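Local coordinates for flavodoxin (Bacillus cereus, PDB 6FSG), which binds FMN and probably serves as a low-potential electron donor to a number of redox enzymes, at residues L3-A8 with N30-I35. Numbering follows the deposited sequence. Where two conformers were deposited one is given.
Sequences LVMIFA and NEIEVI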
ATOM      1  N   LEU A   3       2.479   1.929 -12.735  1.00  5.56           N
ATOM      2  CA  LEU A   3       2.388   1.644 -11.315  1.00  5.79           C
ATOM      3  C   LEU A   3       1.127   0.851 -11.006  1.00  4.60           C
ATOM      4  O   LEU A   3       0.136   0.902 -11.736  1.00  5.52           O
ATOM      5  CB  LEU A   3       2.360   2.954 -10.520  1.00  6.59           C
ATOM      6  CG  LEU A   3       3.465   3.947 -10.891  1.00 10.35           C
ATOM      7  CD1 LEU A   3       3.228   5.241 -10.146  1.00 11.03           C
ATOM      8  CD2 LEU A   3       4.871   3.423 -10.618  1.00 11.80           C
ATOM      9  N   VAL A   4       1.176   0.118  -9.899  1.00  4.64           N
ATOM     10  CA  VAL A   4       0.020  -0.608  -9.391  1.00  4.39           C
ATOM     11  C   VAL A   4      -0.156  -0.306  -7.910  1.00  4.42           C
ATOM     12  O   VAL A   4       0.823  -0.202  -7.160  1.00  5.11           O
ATOM     13  CB  VAL A   4       0.132  -2.129  -9.654  1.00  4.81           C
ATOM     14  CG1 VAL A   4       1.297  -2.757  -8.888  1.00  5.90           C
ATOM     15  CG2 VAL A   4      -1.201  -2.838  -9.339  1.00  6.05           C
ATOM     16  N   MET A   5      -1.414  -0.164  -7.498  1.00  4.08           N
ATOM     17  CA  MET A   5      -1.788  -0.025  -6.098  1.00  3.61           C
ATOM     18  C   MET A   5      -2.811  -1.106  -5.781  1.00  3.88           C
ATOM     19  O   MET A   5      -3.818  -1.236  -6.482  1.00  5.85           O
ATOM     20  CB  MET A   5      -2.407   1.354  -5.818  1.00  4.67           C
ATOM     21  CG  MET A   5      -2.850   1.564  -4.375  1.00  5.69           C
ATOM     22  SD  MET A   5      -3.726   3.103  -4.052  1.00  6.26           S
ATOM     23  CE  MET A   5      -2.398   4.300  -4.152  1.00  6.96           C
ATOM     24  N   ILE A   6      -2.577  -1.856  -4.711  0.56  4.55           N
ATOM     25  CA  ILE A   6      -3.541  -2.840  -4.235  0.56  4.28           C
ATOM     26  C   ILE A   6      -3.878  -2.505  -2.797  0.56  4.14           C
ATOM     27  O   ILE A   6      -2.991  -2.478  -1.934  0.56  2.79           O
ATOM     28  CB  ILE A   6      -3.028  -4.279  -4.371  0.56  5.16           C
ATOM     29  CG1 ILE A   6      -2.798  -4.580  -5.852  0.56  5.93           C
ATOM     30  CG2 ILE A   6      -4.019  -5.256  -3.740  0.56  6.60           C
ATOM     31  CD1 ILE A   6      -2.117  -5.877  -6.102  0.56  6.71           C
ATOM     32  N   PHE A   7      -5.153  -2.264  -2.533  1.00  3.98           N
ATOM     33  CA  PHE A   7      -5.595  -1.836  -1.210  1.00  4.37           C
ATOM     34  C   PHE A   7      -6.712  -2.726  -0.674  1.00  4.01           C
ATOM     35  O   PHE A   7      -7.460  -3.363  -1.427  1.00  4.41           O
ATOM     36  CB  PHE A   7      -6.054  -0.361  -1.185  1.00  5.44           C
ATOM     37  CG  PHE A   7      -7.408  -0.161  -1.781  1.00  4.93           C
ATOM     38  CD1 PHE A   7      -7.561  -0.002  -3.151  1.00  5.97           C
ATOM     39  CD2 PHE A   7      -8.539  -0.190  -0.981  1.00  5.96           C
ATOM     40  CE1 PHE A   7      -8.828   0.138  -3.714  1.00  7.00           C
ATOM     41  CE2 PHE A   7      -9.795  -0.042  -1.530  1.00  7.11           C
ATOM     42  CZ  PHE A   7      -9.945   0.122  -2.897  1.00  7.89           C
ATOM     43  N   ALA A   8      -6.807  -2.743   0.657  1.00  4.14           N
ATOM     44  CA  ALA A   8      -7.903  -3.373   1.378  1.00  4.14           C
ATOM     45  C   ALA A   8      -8.588  -2.332   2.247  1.00  4.71           C
ATOM     46  O   ALA A   8      -7.916  -1.559   2.938  1.00  4.44           O
ATOM     47  CB  ALA A   8      -7.385  -4.479   2.287  1.00  5.38           C
ATOM     48  N   ASN A  30       2.744   9.512 -15.156  1.00  8.52           N
ATOM     49  CA  ASN A  30       2.814   8.104 -14.806  1.00  7.96           C
ATOM     50  C   ASN A  30       1.385   7.577 -14.779  1.00  8.93           C
ATOM     51  O   ASN A  30       0.435   8.331 -14.540  1.00 10.97           O
ATOM     52  CB  ASN A  30       3.425   7.891 -13.412  1.00  7.69           C
ATOM     53  CG  ASN A  30       4.825   8.457 -13.293  1.00  8.77           C
ATOM     54  OD1 ASN A  30       5.034   9.517 -12.698  1.00 10.64           O
ATOM     55  ND2 ASN A  30       5.787   7.763 -13.873  1.00  7.79           N
ATOM     56  N   GLU A  31       1.233   6.281 -15.012  1.00  8.71           N
ATOM     57  CA  GLU A  31      -0.068   5.630 -14.975  1.00  9.66           C
ATOM     58  C   GLU A  31      -0.123   4.738 -13.742  1.00  8.73           C
ATOM     59  O   GLU A  31       0.894   4.172 -13.330  1.00  8.82           O
ATOM     60  CB  GLU A  31      -0.294   4.780 -16.229  1.00 14.58           C
ATOM     61  CG  GLU A  31      -0.251   5.565 -17.541  1.00 20.13           C
ATOM     62  CD  GLU A  31       1.166   5.857 -18.007  1.00 25.16           C
ATOM     63  OE1 GLU A  31       2.011   4.938 -17.934  1.00 27.36           O
ATOM     64  OE2 GLU A  31       1.439   7.002 -18.432  1.00 28.06           O
ATOM     65  N   ILE A  32      -1.306   4.622 -13.142  1.00  7.62           N
ATOM     66  CA  ILE A  32      -1.482   3.759 -11.975  1.00  7.91           C
ATOM     67  C   ILE A  32      -2.798   2.995 -12.077  1.00  7.84           C
ATOM     68  O   ILE A  32      -3.846   3.576 -12.370  1.00  9.83           O
ATOM     69  CB  ILE A  32      -1.351   4.543 -10.648  1.00  8.78           C
ATOM     70  CG1 ILE A  32      -1.345   3.575  -9.462  1.00  9.41           C
ATOM     71  CG2 ILE A  32      -2.436   5.613 -10.522  1.00 10.06           C
ATOM     72  CD1 ILE A  32      -0.762   4.163  -8.201  1.00 10.50           C
ATOM     73  N   GLU A  33      -2.742   1.691 -11.829  1.00  5.84           N
ATOM     74  CA  GLU A  33      -3.926   0.841 -11.800  1.00  6.06           C
ATOM     75  C   GLU A  33      -4.221   0.528 -10.338  1.00  4.99           C
ATOM     76  O   GLU A  33      -3.374  -0.050  -9.652  1.00  6.51           O
ATOM     77  CB  GLU A  33      -3.724  -0.444 -12.606  1.00  7.74           C
ATOM     78  CG  GLU A  33      -4.926  -1.375 -12.523  1.00 10.69           C
ATOM     79  CD  GLU A  33      -4.992  -2.387 -13.649  1.00 12.95           C
ATOM     80  OE1 GLU A  33      -6.122  -2.768 -14.024  1.00 14.31           O
ATOM     81  OE2 GLU A  33      -3.929  -2.798 -14.168  1.00 13.54           O
ATOM     82  N   VAL A  34      -5.394   0.947  -9.861  1.00  5.04           N
ATOM     83  CA  VAL A  34      -5.797   0.823  -8.462  1.00  4.71           C
ATOM     84  C   VAL A  34      -6.755  -0.359  -8.373  1.00  5.28           C
ATOM     85  O   VAL A  34      -7.787  -0.378  -9.055  1.00  6.63           O
ATOM     86  CB  VAL A  34      -6.484   2.107  -7.964  1.00  5.97           C
ATOM     87  CG1 VAL A  34      -6.957   1.950  -6.504  1.00  7.13           C
ATOM     88  CG2 VAL A  34      -5.572   3.323  -8.090  1.00  7.70           C
ATOM     89  N   ILE A  35      -6.406  -1.348  -7.549  1.00  4.37           N
ATOM     90  CA  ILE A  35      -7.145  -2.599  -7.449  1.00  4.21           C
ATOM     91  C   ILE A  35      -7.491  -2.873  -5.990  1.00  4.69           C
ATOM     92  O   ILE A  35      -6.611  -2.882  -5.126  1.00  5.29           O
ATOM     93  CB  ILE A  35      -6.317  -3.773  -8.012  1.00  5.85           C
ATOM     94  CG1 ILE A  35      -5.861  -3.506  -9.450  1.00  7.24           C
ATOM     95  CG2 ILE A  35      -7.119  -5.063  -7.930  1.00  7.62           C
ATOM     96  CD1 ILE A  35      -4.795  -4.465  -9.909  1.00  7.53           C
TER
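I35 O accepts a hydrogen bond from F7 N at 3.0 Å and, as a weaker partner, the CA-H of I6 at 3.2 Å from I6 CA. This pairing joins the parallel strands 3-7 and 31-35. With helix 13-26 between them in sequence they form the first beta-alpha-beta unit of the flavodoxin fold. Strand 31-36 is an edge of the five-stranded sheet. Strand 2-7 lies next to it and bonds on its own far side to strand 51-55. The remaining bonds run L3 N to E31 O, E33 N to L3 O, M5 N to E33 O and I35 N to M5 O. The bond from M5 N is nearly straight, 173° at the hydrogen. E33 O and M5 O each also receive a CA-H contact, from V4 and V34.

L3, M5, I32 and V34 share the face covered in part by helix 13-26. I32 CG1 lies anti to the backbone N (chi1 -172°) and 3.9 Å from L3 CB. I32 CD1 lies 4.0 Å from M5 CB. M5 packs on A18 and I21 of the helix, and V34 on A22.

V4, I6, E33 and I35 occupy the other face. I35 CD1 meets V4 CG2 at 4.0 Å, the two side chains crossing obliquely. The carboxylate of E33 bonds through OE2 to Y49 OH.

Near the FMN site, the F7 side chain lies close to those of S9 and T14, which bind FMN. F7 CG sits between the backbone N and the carbonyl carbon (chi1 76°). The end of the side chain comes toward strand 31-35, and F7 CE1 lies 3.8 Å from V34 CG1.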